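Local coordinates for N-acetyltransferase family protein (Bacillus anthracis, PDB 3LNB) that catalyses transfer of an acetyl group from acetyl-coenzyme A to arylamines, and inactivates the antibiotic sulfamethoxazole, probably by acetylating it, at residues 48-53 with 111-116; 54-59 with 162-167; 118-123 with 140-145. The protein carries 1 engineered substitution. All blocks are in the same frame, centred on the assembly; numbering follows the deposited sequence.

Contact 1: 48-53 with 111-116; sequences KEITFN and MDCGFQ. With FMT (formic acid), chain D.
Ile50 and Phe115 meet at about a right angle, the aliphatic branch set against the far rim of the ring. Phe115 is the bump here. Its CG stands beside the backbone N and anti to the carbonyl carbon (chi1 -74°), which projects the ring out from its own chain and end-on into a shallow hollow formed by Ile50, Thr51 and Phe52. The leading atom, CZ, comes to 3.5 Å from Thr51 C, and Phe52 N lies near the ring plane at the same edge, so the ring touches main chain more than side chain. Ile50 lines the flank of the hollow: its CG2 is 3.9 Å from Phe115 CE1, and its carbonyl O approaches the ring obliquely. On the Phe52 side the contact is looser, Phe52 CB lying 4.5 Å from Phe115 CE2.

Cys113 supplies a second, smaller bump. Its SG rests 3.8 Å from Ile50 CB, so that Ile50 has sulfur at its root and ring at its CG2 branch, while the rest of its side chain leads away to pack on Phe40 of helix 34-42. No hydrogen bond spans the two segments. Instead a formic acid molecule, probably from the crystallisation liquor, lies against Cys113 and accepts a nearly straight bond from Ile50 N to its O2 at 2.7 Å; Gln36 NE2 also binds it.

Behind the two bumps the chain leaves helix 99-112. Gly114 turns with positive phi, and two bonds lead back into the last helical turn, one of them Gly114 N to Met111 O at 2.8 Å. This is a Schellman motif closing a helix C-terminus, and it delivers Cys113 and Phe115 to the loop between helices 34-42 and 55-65.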
loop_
_atom_site.group_PDB
_atom_site.type_symbol
_atom_site.label_atom_id
_atom_site.label_comp_id
_atom_site.label_asym_id
_atom_site.label_seq_id
_atom_site.Cartn_x
_atom_site.Cartn_y
_atom_site.Cartn_z
ATOM N N LYS A 48 20.231 -8.084 6.327
ATOM C CA LYS A 48 21.311 -8.027 5.337
ATOM C C LYS A 48 21.314 -6.648 4.688
ATOM O O LYS A 48 20.397 -5.857 4.912
ATOM C CB LYS A 48 21.089 -9.092 4.258
ATOM C CG LYS A 48 19.836 -8.867 3.414
ATOM C CD LYS A 48 19.636 -9.974 2.373
ATOM C CE LYS A 48 18.325 -9.782 1.603
ATOM N NZ LYS A 48 18.106 -10.830 0.568
ATOM N N GLU A 49 22.339 -6.345 3.896
ATOM C CA GLU A 49 22.370 -5.048 3.233
ATOM C C GLU A 49 21.328 -5.119 2.137
ATOM O O GLU A 49 21.270 -6.103 1.402
ATOM C CB GLU A 49 23.729 -4.750 2.588
ATOM C CG GLU A 49 23.693 -3.449 1.765
ATOM C CD GLU A 49 24.992 -3.135 1.043
ATOM O OE1 GLU A 49 25.124 -1.999 0.529
ATOM O OE2 GLU A 49 25.876 -4.016 0.977
ATOM N N ILE A 50 20.507 -4.082 2.018
ATOM C CA ILE A 50 19.483 -4.069 0.990
ATOM C C ILE A 50 19.901 -3.207 -0.184
ATOM O O ILE A 50 20.149 -2.012 -0.022
ATOM C CB ILE A 50 18.151 -3.531 1.533
ATOM C CG1 ILE A 50 17.639 -4.454 2.640
ATOM C CG2 ILE A 50 17.134 -3.436 0.405
ATOM C CD1 ILE A 50 17.455 -5.889 2.193
ATOM N N THR A 51 19.979 -3.812 -1.366
ATOM C CA THR A 51 20.358 -3.078 -2.559
ATOM C C THR A 51 19.152 -2.973 -3.485
ATOM O O THR A 51 18.092 -3.548 -3.213
ATOM C CB THR A 51 21.517 -3.775 -3.315
ATOM O OG1 THR A 51 21.091 -5.070 -3.764
ATOM C CG2 THR A 51 22.735 -3.925 -2.401
ATOM N N PHE A 52 19.317 -2.245 -4.580
ATOM C CA PHE A 52 18.235 -2.064 -5.534
ATOM C C PHE A 52 17.585 -3.384 -5.948
ATOM O O PHE A 52 16.355 -3.508 -5.963
ATOM C CB PHE A 52 18.750 -1.342 -6.775
ATOM C CG PHE A 52 17.691 -1.100 -7.811
ATOM C CD1 PHE A 52 16.738 -0.104 -7.630
ATOM C CD2 PHE A 52 17.637 -1.879 -8.958
ATOM C CE1 PHE A 52 15.746 0.110 -8.583
ATOM C CE2 PHE A 52 16.648 -1.674 -9.920
ATOM C CZ PHE A 52 15.702 -0.680 -9.731
ATOM N N ASN A 53 18.410 -4.370 -6.279
ATOM C CA ASN A 53 17.891 -5.658 -6.703
ATOM C C ASN A 53 17.105 -6.376 -5.620
ATOM O O ASN A 53 16.398 -7.327 -5.914
ATOM C CB ASN A 53 19.023 -6.562 -7.218
ATOM C CG ASN A 53 19.626 -6.062 -8.529
ATOM O OD1 ASN A 53 19.042 -5.221 -9.220
ATOM N ND2 ASN A 53 20.792 -6.592 -8.884
ATOM N N MET A 111 15.136 4.652 3.769
ATOM C CA MET A 111 16.051 5.734 4.117
ATOM C C MET A 111 17.159 5.120 4.974
ATOM O O MET A 111 18.338 5.405 4.773
ATOM C CB MET A 111 15.334 6.843 4.897
ATOM C CG MET A 111 14.512 7.821 4.043
ATOM S SD MET A 111 15.502 8.884 2.927
ATOM C CE MET A 111 16.180 10.063 4.108
ATOM N N ASP A 112 16.779 4.272 5.928
ATOM C CA ASP A 112 17.762 3.619 6.785
ATOM C C ASP A 112 18.702 2.760 5.949
ATOM O O ASP A 112 19.875 2.598 6.288
ATOM C CB ASP A 112 17.079 2.744 7.832
ATOM C CG ASP A 112 16.559 3.541 9.007
ATOM O OD1 ASP A 112 16.778 4.770 9.040
ATOM O OD2 ASP A 112 15.938 2.931 9.901
ATOM N N CYS A 113 18.177 2.215 4.856
ATOM C CA CYS A 113 18.966 1.386 3.965
ATOM C C CYS A 113 19.809 2.244 3.027
ATOM O O CYS A 113 20.600 1.723 2.248
ATOM C CB CYS A 113 18.056 0.445 3.169
ATOM S SG CYS A 113 17.390 -0.917 4.164
ATOM N N GLY A 114 19.628 3.559 3.102
ATOM C CA GLY A 114 20.415 4.469 2.282
ATOM C C GLY A 114 19.965 4.741 0.856
ATOM O O GLY A 114 20.791 5.095 0.011
ATOM N N PHE A 115 18.679 4.569 0.564
ATOM C CA PHE A 115 18.191 4.844 -0.783
ATOM C C PHE A 115 17.806 6.311 -0.901
ATOM O O PHE A 115 17.527 6.970 0.102
ATOM C CB PHE A 115 16.962 3.997 -1.128
ATOM C CG PHE A 115 17.267 2.550 -1.392
ATOM C CD1 PHE A 115 17.303 1.629 -0.352
ATOM C CD2 PHE A 115 17.518 2.109 -2.687
ATOM C CE1 PHE A 115 17.584 0.284 -0.595
ATOM C CE2 PHE A 115 17.803 0.767 -2.945
ATOM C CZ PHE A 115 17.837 -0.149 -1.900
ATOM N N GLN A 116 17.808 6.811 -2.134
ATOM C CA GLN A 116 17.413 8.184 -2.420
ATOM C C GLN A 116 15.903 8.103 -2.663
ATOM O O GLN A 116 15.453 7.839 -3.784
ATOM C CB GLN A 116 18.103 8.697 -3.689
ATOM C CG GLN A 116 19.593 8.941 -3.575
ATOM C CD GLN A 116 20.202 9.366 -4.908
ATOM O OE1 GLN A 116 20.833 8.567 -5.603
ATOM N NE2 GLN A 116 19.994 10.627 -5.278
HETATM C C FMT D . 21.411 -1.173 4.542
HETATM O O1 FMT D . 21.150 -1.427 5.701
HETATM O O2 FMT D . 20.891 -1.919 3.551
#

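Contact 2: 54-59 with 162-167. With FMT (formic acid), chain C.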
loop_
_atom_site.group_PDB
_atom_site.type_symbol
_atom_site.label_atom_id
_atom_site.label_comp_id
_atom_site.label_asym_id
_atom_site.label_seq_id
_atom_site.Cartn_x
_atom_site.Cartn_y
_atom_site.Cartn_z
ATOM N N ASP A 54 17.213 -5.918 -4.375
ATOM C CA ASP A 54 16.499 -6.545 -3.259
ATOM C C ASP A 54 15.115 -5.954 -3.002
ATOM O O ASP A 54 14.382 -6.429 -2.122
ATOM C CB ASP A 54 17.317 -6.426 -1.970
ATOM C CG ASP A 54 18.619 -7.196 -2.029
ATOM O OD1 ASP A 54 18.560 -8.418 -2.267
ATOM O OD2 ASP A 54 19.694 -6.582 -1.832
ATOM N N LEU A 55 14.760 -4.920 -3.761
ATOM C CA LEU A 55 13.475 -4.254 -3.583
ATOM C C LEU A 55 12.271 -5.134 -3.912
ATOM O O LEU A 55 11.213 -5.002 -3.295
ATOM C CB LEU A 55 13.431 -2.964 -4.411
ATOM C CG LEU A 55 14.404 -1.872 -3.947
ATOM C CD1 LEU A 55 14.392 -0.696 -4.913
ATOM C CD2 LEU A 55 14.028 -1.426 -2.550
ATOM N N ASP A 56 12.440 -6.029 -4.880
ATOM C CA ASP A 56 11.379 -6.930 -5.293
ATOM C C ASP A 56 10.981 -7.834 -4.136
ATOM O O ASP A 56 9.798 -8.040 -3.867
ATOM C CB ASP A 56 11.872 -7.757 -6.472
ATOM C CG ASP A 56 12.447 -6.888 -7.570
ATOM O OD1 ASP A 56 11.696 -6.518 -8.494
ATOM O OD2 ASP A 56 13.647 -6.544 -7.486
ATOM N N GLU A 57 11.989 -8.366 -3.456
ATOM C CA GLU A 57 11.778 -9.240 -2.316
ATOM C C GLU A 57 11.079 -8.478 -1.200
ATOM O O GLU A 57 10.196 -9.015 -0.538
ATOM C CB GLU A 57 13.119 -9.785 -1.824
ATOM C CG GLU A 57 13.091 -10.350 -0.425
ATOM C CD GLU A 57 14.382 -11.048 -0.060
ATOM O OE1 GLU A 57 15.469 -10.500 -0.353
ATOM O OE2 GLU A 57 14.306 -12.149 0.524
ATOM N N ILE A 58 11.471 -7.223 -0.998
ATOM C CA ILE A 58 10.853 -6.404 0.043
ATOM C C ILE A 58 9.375 -6.207 -0.264
ATOM O O ILE A 58 8.521 -6.457 0.583
ATOM C CB ILE A 58 11.521 -5.013 0.156
ATOM C CG1 ILE A 58 12.985 -5.166 0.564
ATOM C CG2 ILE A 58 10.780 -4.153 1.191
ATOM C CD1 ILE A 58 13.171 -5.752 1.938
ATOM N N LEU A 59 9.077 -5.766 -1.483
ATOM C CA LEU A 59 7.694 -5.526 -1.891
ATOM C C LEU A 59 6.847 -6.789 -1.845
ATOM O O LEU A 59 5.691 -6.754 -1.434
ATOM C CB LEU A 59 7.650 -4.938 -3.304
ATOM C CG LEU A 59 8.220 -3.530 -3.482
ATOM C CD1 LEU A 59 8.287 -3.185 -4.970
ATOM C CD2 LEU A 59 7.355 -2.528 -2.717
ATOM N N LEU A 162 4.723 -4.929 -6.961
ATOM C CA LEU A 162 5.700 -5.877 -6.424
ATOM C C LEU A 162 7.097 -5.750 -7.042
ATOM O O LEU A 162 7.929 -6.649 -6.914
ATOM C CB LEU A 162 5.181 -7.307 -6.583
ATOM C CG LEU A 162 3.818 -7.590 -5.943
ATOM C CD1 LEU A 162 3.467 -9.060 -6.133
ATOM C CD2 LEU A 162 3.839 -7.230 -4.451
ATOM N N HIS A 163 7.338 -4.626 -7.711
ATOM C CA HIS A 163 8.628 -4.308 -8.341
ATOM C C HIS A 163 8.660 -2.796 -8.543
ATOM O O HIS A 163 7.615 -2.164 -8.692
ATOM C CB HIS A 163 8.757 -4.929 -9.743
ATOM C CG HIS A 163 8.583 -6.412 -9.785
ATOM N ND1 HIS A 163 9.570 -7.292 -9.394
ATOM C CD2 HIS A 163 7.530 -7.172 -10.170
ATOM C CE1 HIS A 163 9.132 -8.529 -9.537
ATOM N NE2 HIS A 163 7.898 -8.484 -10.006
ATOM N N PRO A 164 9.854 -2.190 -8.535
ATOM C CA PRO A 164 9.882 -0.744 -8.753
ATOM C C PRO A 164 9.329 -0.526 -10.161
ATOM O O PRO A 164 9.606 -1.323 -11.056
ATOM C CB PRO A 164 11.370 -0.417 -8.679
ATOM C CG PRO A 164 11.886 -1.418 -7.707
ATOM C CD PRO A 164 11.176 -2.687 -8.110
ATOM N N VAL A 165 8.545 0.529 -10.363
ATOM C CA VAL A 165 7.992 0.804 -11.688
ATOM C C VAL A 165 8.759 1.993 -12.263
ATOM O O VAL A 165 8.651 3.113 -11.769
ATOM C CB VAL A 165 6.488 1.123 -11.607
ATOM C CG1 VAL A 165 5.885 1.167 -13.011
ATOM C CG2 VAL A 165 5.783 0.068 -10.753
ATOM N N PRO A 166 9.537 1.759 -13.328
ATOM C CA PRO A 166 10.339 2.804 -13.968
ATOM C C PRO A 166 9.583 3.896 -14.693
ATOM O O PRO A 166 8.623 3.623 -15.411
ATOM C CB PRO A 166 11.237 2.013 -14.914
ATOM C CG PRO A 166 10.312 0.908 -15.372
ATOM C CD PRO A 166 9.642 0.486 -14.069
ATOM N N PHE A 167 10.037 5.133 -14.499
ATOM C CA PHE A 167 9.451 6.294 -15.158
ATOM C C PHE A 167 9.685 6.182 -16.668
ATOM O O PHE A 167 8.997 6.826 -17.459
ATOM C CB PHE A 167 10.107 7.585 -14.657
ATOM C CG PHE A 167 9.515 8.129 -13.387
ATOM C CD1 PHE A 167 9.335 7.313 -12.276
ATOM C CD2 PHE A 167 9.182 9.479 -13.292
ATOM C CE1 PHE A 167 8.835 7.833 -11.079
ATOM C CE2 PHE A 167 8.679 10.013 -12.099
ATOM C CZ PHE A 167 8.507 9.187 -10.992
HETATM C C FMT C . 5.673 -11.100 -8.948
HETATM O O1 FMT C . 6.207 -10.849 -10.012
HETATM O O2 FMT C . 4.433 -11.617 -8.931
HETATM O O HOH W 1 8.283 -9.228 -6.255
#
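Leu162 O, packed against Asp56 CA, accepts a hydrogen bond of 2.7 Å from a water oxygen, and the same water donates to Asp56 O at 3.1 Å. The water thus ties the carbonyl of a helical residue to that of an irregular one, two groups that cannot bond to each other directly because both are acceptors.

Next to it His163 ND1 donates to Asp56 OD1 along an almost straight line (173°). The modelled separation of 2.4 Å between those two atoms is too short to be taken literally, although the pairing itself is clear. OD1 comes in at the ring edge, with the carboxylate and imidazole planes 54° apart. At the other ring nitrogen, also at the edge, His163 NE2 donates to O1 of a formic acid molecule at 2.9 Å, and Gln175 N holds that molecule too. The imidazole is thus gripped at both nitrogens, which fixes the rotation of the ring.

Beside these polar groups leucine methyls pack on main chain and on proline. Leu59 has its CG beside the backbone N (chi1 -67°), which carries CD1 against the main chain at the Leu162–His163 peptide, 3.2 Å from His163 N. Leu162, in a left-handed backbone conformation, sends CD2 back to within 3.6 Å of Leu59 O. Further along, the Pro164 ring presents CG to Leu55 CD1 at 3.8 Å, the two side chains crossing obliquely.

Leu55 and Leu59 also reach helix 99-112, through Leu110 and Leu106, while Pro164 packs on Tyr150 and Ile152 of strand 148-152. Helix 55-65 is therefore wedged between that helix and the segment running into edge strand 165-166.

Contact 3: 118-123 with 140-145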
loop_
_atom_site.group_PDB
_atom_site.type_symbol
_atom_site.label_atom_id
_atom_site.label_comp_id
_atom_site.label_asym_id
_atom_site.label_seq_id
_atom_site.Cartn_x
_atom_site.Cartn_y
_atom_site.Cartn_z
ATOM N N TYR A 118 11.740 9.650 -1.561
ATOM C CA TYR A 118 10.891 10.696 -1.004
ATOM C C TYR A 118 9.434 10.335 -1.275
ATOM O O TYR A 118 9.133 9.571 -2.196
ATOM C CB TYR A 118 11.233 12.090 -1.560
ATOM C CG TYR A 118 11.031 12.295 -3.042
ATOM C CD1 TYR A 118 12.025 11.948 -3.959
ATOM C CD2 TYR A 118 9.851 12.873 -3.527
ATOM C CE1 TYR A 118 11.850 12.174 -5.329
ATOM C CE2 TYR A 118 9.666 13.102 -4.890
ATOM C CZ TYR A 118 10.665 12.753 -5.782
ATOM O OH TYR A 118 10.480 12.991 -7.121
ATOM N N LYS A 119 8.541 10.866 -0.447
ATOM C CA LYS A 119 7.116 10.599 -0.563
ATOM C C LYS A 119 6.413 11.681 -1.371
ATOM O O LYS A 119 6.827 12.841 -1.357
ATOM C CB LYS A 119 6.479 10.538 0.833
ATOM C CG LYS A 119 7.096 9.515 1.778
ATOM C CD LYS A 119 6.418 9.522 3.148
ATOM C CE LYS A 119 6.739 10.778 3.946
ATOM N NZ LYS A 119 8.194 10.901 4.222
ATOM N N VAL A 120 5.351 11.294 -2.074
ATOM C CA VAL A 120 4.553 12.239 -2.857
ATOM C C VAL A 120 3.096 11.827 -2.719
ATOM O O VAL A 120 2.795 10.675 -2.424
ATOM C CB VAL A 120 4.925 12.246 -4.368
ATOM C CG1 VAL A 120 6.404 12.552 -4.546
ATOM C CG2 VAL A 120 4.551 10.917 -5.017
ATOM N N ALA A 121 2.188 12.772 -2.913
ATOM C CA ALA A 121 0.780 12.450 -2.808
ATOM C C ALA A 121 0.277 11.961 -4.160
ATOM O O ALA A 121 0.877 12.233 -5.201
ATOM C CB ALA A 121 -0.007 13.671 -2.362
ATOM N N GLY A 122 -0.826 11.229 -4.121
ATOM C CA GLY A 122 -1.435 10.719 -5.333
ATOM C C GLY A 122 -2.939 10.766 -5.146
ATOM O O GLY A 122 -3.426 10.888 -4.024
ATOM N N THR A 123 -3.668 10.679 -6.249
ATOM C CA THR A 123 -5.121 10.700 -6.230
ATOM C C THR A 123 -5.548 9.497 -7.065
ATOM O O THR A 123 -5.210 9.402 -8.245
ATOM C CB THR A 123 -5.667 12.003 -6.870
ATOM O OG1 THR A 123 -5.123 13.140 -6.188
ATOM C CG2 THR A 123 -7.187 12.050 -6.781
ATOM N N ILE A 140 2.765 7.555 -2.047
ATOM C CA ILE A 140 3.710 6.623 -2.649
ATOM C C ILE A 140 5.134 7.124 -2.497
ATOM O O ILE A 140 5.361 8.244 -2.041
ATOM C CB ILE A 140 3.422 6.407 -4.146
ATOM C CG1 ILE A 140 3.580 7.723 -4.903
ATOM C CG2 ILE A 140 2.012 5.849 -4.328
ATOM C CD1 ILE A 140 3.332 7.605 -6.393
ATOM N N ILE A 141 6.086 6.281 -2.889
ATOM C CA ILE A 141 7.504 6.600 -2.801
ATOM C C ILE A 141 8.146 6.736 -4.173
ATOM O O ILE A 141 7.868 5.950 -5.078
ATOM C CB ILE A 141 8.276 5.486 -2.042
ATOM C CG1 ILE A 141 7.829 5.431 -0.581
ATOM C CG2 ILE A 141 9.775 5.727 -2.137
ATOM C CD1 ILE A 141 8.301 4.184 0.146
ATOM N N ILE A 142 9.000 7.740 -4.326
ATOM C CA ILE A 142 9.726 7.928 -5.573
ATOM C C ILE A 142 11.189 7.659 -5.222
ATOM O O ILE A 142 11.734 8.266 -4.304
ATOM C CB ILE A 142 9.574 9.364 -6.127
ATOM C CG1 ILE A 142 8.099 9.660 -6.413
ATOM C CG2 ILE A 142 10.410 9.529 -7.389
ATOM C CD1 ILE A 142 7.451 8.695 -7.390
ATOM N N LEU A 143 11.803 6.728 -5.942
ATOM C CA LEU A 143 13.193 6.349 -5.709
ATOM C C LEU A 143 14.083 6.741 -6.877
ATOM O O LEU A 143 13.733 6.507 -8.037
ATOM C CB LEU A 143 13.308 4.827 -5.510
ATOM C CG LEU A 143 14.740 4.265 -5.594
ATOM C CD1 LEU A 143 15.466 4.534 -4.288
ATOM C CD2 LEU A 143 14.719 2.773 -5.879
ATOM N N HIS A 144 15.230 7.336 -6.566
ATOM C CA HIS A 144 16.182 7.717 -7.598
ATOM C C HIS A 144 17.354 6.756 -7.489
ATOM O O HIS A 144 18.014 6.687 -6.452
ATOM C CB HIS A 144 16.687 9.148 -7.404
ATOM C CG HIS A 144 17.431 9.676 -8.589
ATOM N ND1 HIS A 144 16.805 9.984 -9.778
ATOM C CD2 HIS A 144 18.753 9.883 -8.795
ATOM C CE1 HIS A 144 17.709 10.356 -10.667
ATOM N NE2 HIS A 144 18.899 10.302 -10.096
ATOM N N HIS A 145 17.614 6.021 -8.565
ATOM C CA HIS A 145 18.696 5.049 -8.567
ATOM C C HIS A 145 19.406 4.984 -9.914
ATOM O O HIS A 145 18.783 4.726 -10.942
ATOM C CB HIS A 145 18.144 3.663 -8.213
ATOM C CG HIS A 145 19.161 2.570 -8.293
ATOM N ND1 HIS A 145 20.206 2.460 -7.404
ATOM C CD2 HIS A 145 19.321 1.565 -9.187
ATOM C CE1 HIS A 145 20.969 1.437 -7.746
ATOM N NE2 HIS A 145 20.454 0.878 -8.826
#
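Tyr118 carries its CG in the crowded position between backbone N and carbonyl carbon (chi1 63°), and this swings the ring across to the neighbouring strand and over Ile142. Ile142 keeps CG2 anti to its own N, which sends that methyl toward the phenol end, 3.5 Å from Tyr118 OH, and CG1 beside the N, toward Val120. Its CB lies over one face of the ring in a CH-pi contact, 3.8 Å from the centroid of the Tyr118 ring.

Val120 continues this face. Its CG2 presses against Ile140 CG1 at 3.3 Å, tighter than normal van der Waals contact. Val120 CG1 turns to Ile142 CG1 at 3.8 Å, linking the two isoleucines. Ile140 also touches Asp153 and sits two residues beyond His138; these two probably belong to the Cys-His-Asp catalytic triad known from arylamine N-acetyltransferases.

Under the side chains the backbones pair antiparallel. Tyr118 with Ile142 and Val120 with Ile140 are hydrogen-bonded pairs, two bonds each. Ile142 N to Tyr118 O, 2.8 Å long, is nearly straight (171°), as is Ile140 N to Val120 O. Lys119 and Ile141, between them, form a non-hydrogen-bonded pair, where Ile141 CA makes a CA-H...O contact of 3.4 Å with Tyr118 O. The short strand axes run 134° apart, a pronounced twist. Lys119 points to the other face of the sheet, where it makes a cation-pi contact with Tyr107 of helix 99-112.

The chemistry divides cleanly: the backbone N-H and C=O groups of the two hydrogen-bonded pairs satisfy one another, which lets an almost wholly apolar layer of Tyr118, Val120, Ile140 and Ile142 pack over them without leaving those polar groups in need of water.

In the fold
The three contacts run into one another. Contacts 1 and 2 have centres 12 Å apart; segments 48-53 and 54-59 are consecutive, and Lys48 NZ reaches across to Glu57 OE1 in a salt bridge of 2.8 Å. Contacts 1 and 3 follow in series, Gln116 O lying 2.8 Å from His144 N as a probable hydrogen bond, and the Phe52 ring stacks on His145. Contacts 2 and 3, with centres 13 Å apart, reach the same sheet. Bound coenzyme A lies about 8 Å from the Ile140 side chain of contact 3 and about 12 Å from that of Leu162 in contact 2. Ile140 touches the probable Cys-His-Asp triad; Leu59 lies near it without touching.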